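Local structure of adenine phosphoribosyltransferase, putative (Trypanosoma brucei brucei, 5VN4) at the interface of chains A and B. The protein catalyses the transfer of a phosphoribosyl group to adenine, yielding AMP and pyrophosphate in the purine salvage pathway, and works as a homodimer. Numbering follows the deposited sequence. Chains: chain A/B, Adenine phosphoribosyltransferase, putative.

The interface of chains A and B. Residues chain A 234-236, 239-240; chain B 120, 141, 172.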
ATOM      1  N   ILE A 234     -17.522 -10.550 -11.800  1.00 12.17           N
ATOM      2  CA  ILE A 234     -18.966 -10.565 -11.580  1.00 13.01           C
ATOM      3  C   ILE A 234     -19.427  -9.206 -11.062  1.00 13.14           C
ATOM      4  O   ILE A 234     -18.680  -8.486 -10.390  1.00 13.17           O
ATOM      5  CB  ILE A 234     -19.423 -11.719 -10.655  1.00 13.18           C
ATOM      6  CG1 ILE A 234     -19.015 -11.474  -9.200  1.00 14.24           C
ATOM      7  CG2 ILE A 234     -18.865 -13.046 -11.158  1.00 14.86           C
ATOM      8  CD1 ILE A 234     -19.575 -12.534  -8.245  1.00 14.79           C
ATOM      9  N   SER A 235     -20.669  -8.857 -11.386  1.00 14.41           N
ATOM     10  CA  SER A 235     -21.222  -7.585 -10.959  1.00 14.86           C
ATOM     11  C   SER A 235     -21.716  -7.669  -9.515  1.00 15.54           C
ATOM     12  O   SER A 235     -21.838  -8.749  -8.932  1.00 15.75           O
ATOM     13  CB  SER A 235     -22.395  -7.197 -11.849  1.00 16.88           C
ATOM     14  OG  SER A 235     -23.479  -8.070 -11.606  1.00 18.69           O
ATOM     15  N   CYS A 236     -22.008  -6.500  -8.936  1.00 15.59           N
ATOM     16  CA  CYS A 236     -22.601  -6.480  -7.601  1.00 17.36           C
ATOM     17  C   CYS A 236     -23.927  -7.228  -7.576  1.00 18.47           C
ATOM     18  O   CYS A 236     -24.191  -7.995  -6.644  1.00 19.07           O
ATOM     19  CB  CYS A 236     -22.782  -5.042  -7.107  1.00 17.09           C
ATOM     20  SG  CYS A 236     -21.223  -4.268  -6.603  1.00 17.13           S
ATOM     21  N   ALA A 239     -23.214 -10.901  -7.654  1.00 18.51           N
ATOM     22  CA  ALA A 239     -22.689 -11.344  -6.365  1.00 19.10           C
ATOM     23  C   ALA A 239     -23.790 -11.453  -5.310  1.00 20.65           C
ATOM     24  O   ALA A 239     -23.776 -12.374  -4.484  1.00 20.02           O
ATOM     25  CB  ALA A 239     -21.578 -10.400  -5.904  1.00 17.72           C
ATOM     26  N   LYS A 240     -24.758 -10.530  -5.325  1.00 22.54           N
ATOM     27  CA  LYS A 240     -25.809 -10.557  -4.310  0.57 25.08           C
ATOM     28  C   LYS A 240     -26.638 -11.832  -4.379  1.00 26.01           C
ATOM     29  O   LYS A 240     -27.151 -12.291  -3.352  1.00 27.44           O
ATOM     30  CB  LYS A 240     -26.705  -9.325  -4.439  0.57 27.13           C
ATOM     31  CG  LYS A 240     -26.035  -8.043  -3.992  0.57 29.35           C
ATOM     32  CD  LYS A 240     -26.928  -6.836  -4.202  0.57 31.61           C
ATOM     33  CE  LYS A 240     -27.489  -6.328  -2.884  0.57 33.09           C
ATOM     34  NZ  LYS A 240     -28.152  -5.008  -3.055  0.57 34.05           N
TER
ATOM     35  N   ILE B 120     -15.561  -9.239  -7.570  1.00 10.66           N
ATOM     36  CA  ILE B 120     -16.762  -8.423  -7.711  1.00 11.28           C
ATOM     37  C   ILE B 120     -16.327  -7.031  -8.128  1.00 12.00           C
ATOM     38  O   ILE B 120     -15.383  -6.476  -7.554  1.00 11.93           O
ATOM     39  CB  ILE B 120     -17.525  -8.336  -6.374  1.00 12.55           C
ATOM     40  CG1 ILE B 120     -17.703  -9.716  -5.736  1.00 12.94           C
ATOM     41  CG2 ILE B 120     -18.873  -7.656  -6.573  1.00 13.85           C
ATOM     42  CD1 ILE B 120     -18.241  -9.663  -4.322  1.00 14.37           C
ATOM     43  N   PHE B 141     -13.968 -12.149  -4.444  1.00 12.78           N
ATOM     44  CA  PHE B 141     -15.099 -12.881  -3.905  1.00 13.64           C
ATOM     45  C   PHE B 141     -14.596 -13.883  -2.877  1.00 14.33           C
ATOM     46  O   PHE B 141     -13.604 -14.583  -3.109  1.00 15.90           O
ATOM     47  CB  PHE B 141     -15.831 -13.610  -5.032  1.00 15.34           C
ATOM     48  CG  PHE B 141     -17.068 -14.320  -4.570  1.00 18.39           C
ATOM     49  CD1 PHE B 141     -18.268 -13.638  -4.458  1.00 20.29           C
ATOM     50  CD2 PHE B 141     -17.024 -15.659  -4.209  1.00 20.77           C
ATOM     51  CE1 PHE B 141     -19.410 -14.284  -4.014  1.00 22.10           C
ATOM     52  CE2 PHE B 141     -18.163 -16.315  -3.760  1.00 23.07           C
ATOM     53  CZ  PHE B 141     -19.356 -15.625  -3.662  1.00 23.43           C
ATOM     54  N   ALA B 172     -22.641  -5.789  -1.765  1.00 15.16           N
ATOM     55  CA  ALA B 172     -22.753  -6.951  -2.644  1.00 15.82           C
ATOM     56  C   ALA B 172     -22.531  -8.262  -1.909  1.00 15.13           C
ATOM     57  O   ALA B 172     -22.915  -9.316  -2.423  1.00 16.39           O
ATOM     58  CB  ALA B 172     -21.754  -6.842  -3.797  1.00 17.00           C
TER
HETATM   59  O   HOH W   1     -21.760 -11.950  -2.670  1.00 20.46           O
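Strand 233-235 and the short helix 236-240, close to the C-terminus of chain A, lie against strand 119-121, the C-terminal end of helix 161-172 and the loop residue B:Phe141 of chain B. A:Ile234 and B:Ile120 form a parallel beta bridge, so the two strands run side by side across the subunit boundary. Because the homodimer is two-fold symmetric, the C-terminal segment of chain B packs on chain A in the same way.

B:Ile120 lies between A:Ile234 and the helix of chain A and touches both. Its two branches straddle the methyl group of A:Ala239 on the helix: CD1, at the tip of the longer branch, reaches A:Ala239 CB at 3.8 Å, and the CG2 methyl meets the same CB at 3.9 Å. The fork is set by a chi1 of -48°, which places CG1 beside the backbone N and turns CG2 anti to it. CG2 also faces the start of the helix, lying 4.0 Å from A:Cys236 CA. On the strand side, A:Ile234 turns its CG1 towards the backbone of B:Ile120, and its terminal CD1 lies off one face of the aromatic ring, above its rim and not over its centre, 4.2 Å from B:Phe141 CD1. A:Ile234 runs at a slant to both B:Ile120 and B:Phe141, and the ring borders the patch at this end.

At the other end B:Ala172, the last residue of its helix, fits against one side of helix 236-240. Its methyl group CB touches the thiol sulfur of A:Cys236, SG, at 3.8 Å, while the aliphatic part of A:Lys240 passes over its backbone, with CG 3.7 Å from B:Ala172 CA. The two helix ends are also joined through water 1, whose oxygen lies 2.7 Å from the carbonyl oxygen A:Ala239 O and 2.9 Å from the carbonyl oxygen B:Ala172 O.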